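Local coordinates for carbohydrate oxidase (Microdochium nivale, PDB 3RJA), which oxidises the C1 hydroxyl of mono-, oligo- and polysaccharides to the lactone with a bound FAD, passing the electrons to molecular oxygen to give hydrogen peroxide, at residues K209-F214 with L293-S298. Numbering follows the deposited sequence.
Sequences KVLTRF and LNWIES
L211 and L293 lie side by side as an antiparallel hydrogen-bonded pair where strand 211-217 begins and strand 286-293 ends. L293 N to L211 O is the straighter bond, 2.8 Å with an N-H...O angle of 157°, while the return bond from L211 N to L293 O is bent to 129° and weak. Both leucine side chains leave the same face of the sheet, L211 CB to L293 CB at 4.5 Å. In L211, CG sits beside the backbone N and chi2 (164°) carries CD1 over the start of helix 295-301, where it meets W295 N and, obliquely, W295 CE3 at 4.1 Å. From the helix side, S298 sets CB and OG against that same methyl, with OG 3.7 Å from L211 CD1. On the other flank, L293 CD1 lies against R213 CB; the arginine then extends away, NH1 hydrogen-bonding S301 OG and the guanidinium making a cation-pi contact with Y302, about 7 Å from a bound substrate analogue.

Behind this first shell, the turn into the helix is fixed by a capping box: N294 OD1 accepts from E297 N, which lies almost in line with the side-chain C=O, and E297 OE1 receives N294 N at 2.9 Å. S298 OG donates to W295 O at 2.6 Å, in plane at one of its lone pairs, and sits over one face of the W295 ring toward its rim. An alanine at S298 would probably leave W295 O without this donor and open a small gap beside L211 CD1 and the indole.

Strand 286-293 is an outermost strand of the large antiparallel sheet, and on the other side of strand 211-217 comes strand 258-264, where Y264 touches both L211 and W295. The W295 side chain also meets N120 of helix 112-123, so the contact joins this sheet's edge to that helix through the first turn of helix 295-301.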
loop_
_atom_site.group_PDB
_atom_site.type_symbol
_atom_site.label_atom_id
_atom_site.label_comp_id
_atom_site.label_asym_id
_atom_site.label_seq_id
_atom_site.Cartn_x
_atom_site.Cartn_y
_atom_site.Cartn_z
ATOM N N LYS A 209 -2.655 -20.733 -13.313
ATOM C CA LYS A 209 -2.658 -20.903 -14.768
ATOM C C LYS A 209 -3.929 -20.343 -15.401
ATOM O O LYS A 209 -3.930 -19.929 -16.552
ATOM C CB LYS A 209 -2.523 -22.388 -15.109
ATOM C CG LYS A 209 -1.165 -22.993 -14.760
ATOM C CD LYS A 209 -1.106 -24.461 -15.170
ATOM C CE LYS A 209 0.231 -25.085 -14.796
ATOM N NZ LYS A 209 1.368 -24.354 -15.433
ATOM N N VAL A 210 -5.023 -20.354 -14.651
ATOM C CA VAL A 210 -6.331 -19.996 -15.188
ATOM C C VAL A 210 -6.925 -18.819 -14.398
ATOM O O VAL A 210 -7.308 -18.960 -13.222
ATOM C CB VAL A 210 -7.285 -21.239 -15.196
ATOM C CG1 VAL A 210 -8.664 -20.897 -15.727
ATOM C CG2 VAL A 210 -6.687 -22.367 -16.024
ATOM N N LEU A 211 -6.995 -17.659 -15.053
ATOM C CA LEU A 211 -7.530 -16.438 -14.433
ATOM C C LEU A 211 -8.383 -15.712 -15.449
ATOM O O LEU A 211 -8.108 -15.754 -16.671
ATOM C CB LEU A 211 -6.406 -15.502 -13.979
ATOM C CG LEU A 211 -5.457 -15.997 -12.886
ATOM C CD1 LEU A 211 -4.186 -15.152 -12.816
ATOM C CD2 LEU A 211 -6.141 -16.145 -11.486
ATOM N N THR A 212 -9.404 -15.032 -14.949
ATOM C CA THR A 212 -10.258 -14.243 -15.810
ATOM C C THR A 212 -10.339 -12.790 -15.316
ATOM O O THR A 212 -10.763 -12.505 -14.177
ATOM C CB THR A 212 -11.685 -14.832 -15.852
ATOM O OG1 THR A 212 -11.635 -16.150 -16.387
ATOM C CG2 THR A 212 -12.584 -13.987 -16.720
ATOM N N ARG A 213 -9.949 -11.882 -16.188
ATOM C CA ARG A 213 -10.166 -10.479 -15.943
ATOM C C ARG A 213 -11.576 -10.132 -16.379
ATOM O O ARG A 213 -12.013 -10.529 -17.451
ATOM C CB ARG A 213 -9.186 -9.619 -16.713
ATOM C CG ARG A 213 -9.567 -8.146 -16.689
ATOM C CD ARG A 213 -8.393 -7.273 -17.100
ATOM N NE ARG A 213 -8.777 -5.881 -16.914
ATOM C CZ ARG A 213 -7.934 -4.861 -16.889
ATOM N NH1 ARG A 213 -6.628 -5.054 -17.027
ATOM N NH2 ARG A 213 -8.409 -3.636 -16.711
ATOM N N PHE A 214 -12.275 -9.376 -15.539
ATOM C CA PHE A 214 -13.632 -9.001 -15.856
ATOM C C PHE A 214 -13.883 -7.541 -15.551
ATOM O O PHE A 214 -13.088 -6.889 -14.846
ATOM C CB PHE A 214 -14.634 -9.929 -15.139
ATOM C CG PHE A 214 -14.608 -9.833 -13.645
ATOM C CD1 PHE A 214 -15.435 -8.926 -12.981
ATOM C CD2 PHE A 214 -13.799 -10.670 -12.901
ATOM C CE1 PHE A 214 -15.471 -8.863 -11.584
ATOM C CE2 PHE A 214 -13.798 -10.608 -11.519
ATOM C CZ PHE A 214 -14.627 -9.703 -10.846
ATOM N N LEU A 293 -6.366 -15.129 -18.795
ATOM C CA LEU A 293 -4.982 -14.756 -18.478
ATOM C C LEU A 293 -4.335 -15.823 -17.631
ATOM O O LEU A 293 -5.018 -16.494 -16.838
ATOM C CB LEU A 293 -4.942 -13.440 -17.667
ATOM C CG LEU A 293 -5.536 -12.157 -18.273
ATOM C CD1 LEU A 293 -5.833 -11.131 -17.190
ATOM C CD2 LEU A 293 -4.607 -11.565 -19.321
ATOM N N ASN A 294 -3.018 -15.963 -17.753
ATOM C CA ASN A 294 -2.281 -16.642 -16.699
ATOM C C ASN A 294 -1.735 -15.611 -15.703
ATOM O O ASN A 294 -1.969 -14.389 -15.860
ATOM C CB ASN A 294 -1.173 -17.560 -17.265
ATOM C CG ASN A 294 -0.070 -16.786 -17.955
ATOM O OD1 ASN A 294 0.170 -15.606 -17.672
ATOM N ND2 ASN A 294 0.609 -17.451 -18.882
ATOM N N TRP A 295 -1.034 -16.104 -14.675
ATOM C CA TRP A 295 -0.476 -15.241 -13.642
ATOM C C TRP A 295 0.318 -14.039 -14.186
ATOM O O TRP A 295 -0.043 -12.887 -13.922
ATOM C CB TRP A 295 0.432 -16.021 -12.681
ATOM C CG TRP A 295 0.973 -15.115 -11.621
ATOM C CD1 TRP A 295 2.266 -14.729 -11.456
ATOM C CD2 TRP A 295 0.214 -14.452 -10.588
ATOM N NE1 TRP A 295 2.374 -13.874 -10.370
ATOM C CE2 TRP A 295 1.128 -13.685 -9.825
ATOM C CE3 TRP A 295 -1.139 -14.444 -10.232
ATOM C CZ2 TRP A 295 0.731 -12.925 -8.707
ATOM C CZ3 TRP A 295 -1.542 -13.695 -9.108
ATOM C CH2 TRP A 295 -0.605 -12.949 -8.350
ATOM N N ILE A 296 1.404 -14.305 -14.922
ATOM C CA ILE A 296 2.293 -13.203 -15.327
ATOM C C ILE A 296 1.562 -12.206 -16.241
ATOM O O ILE A 296 1.778 -10.982 -16.187
ATOM C CB ILE A 296 3.665 -13.708 -15.910
ATOM C CG1 ILE A 296 4.720 -12.597 -15.888
ATOM C CG2 ILE A 296 3.517 -14.294 -17.330
ATOM C CD1 ILE A 296 5.010 -11.996 -14.494
ATOM N N GLU A 297 0.665 -12.743 -17.055
ATOM C CA GLU A 297 -0.177 -11.919 -17.898
ATOM C C GLU A 297 -1.088 -11.020 -17.083
ATOM O O GLU A 297 -1.290 -9.861 -17.462
ATOM C CB GLU A 297 -0.994 -12.794 -18.845
ATOM C CG GLU A 297 -0.147 -13.385 -19.984
ATOM C CD GLU A 297 -0.879 -14.466 -20.775
ATOM O OE1 GLU A 297 -1.927 -14.990 -20.299
ATOM O OE2 GLU A 297 -0.381 -14.811 -21.875
ATOM N N SER A 298 -1.629 -11.537 -15.966
ATOM C CA SER A 298 -2.491 -10.711 -15.107
ATOM C C SER A 298 -1.671 -9.586 -14.473
ATOM O O SER A 298 -2.141 -8.458 -14.361
ATOM C CB SER A 298 -3.206 -11.543 -14.021
ATOM O OG SER A 298 -2.296 -11.973 -13.011
#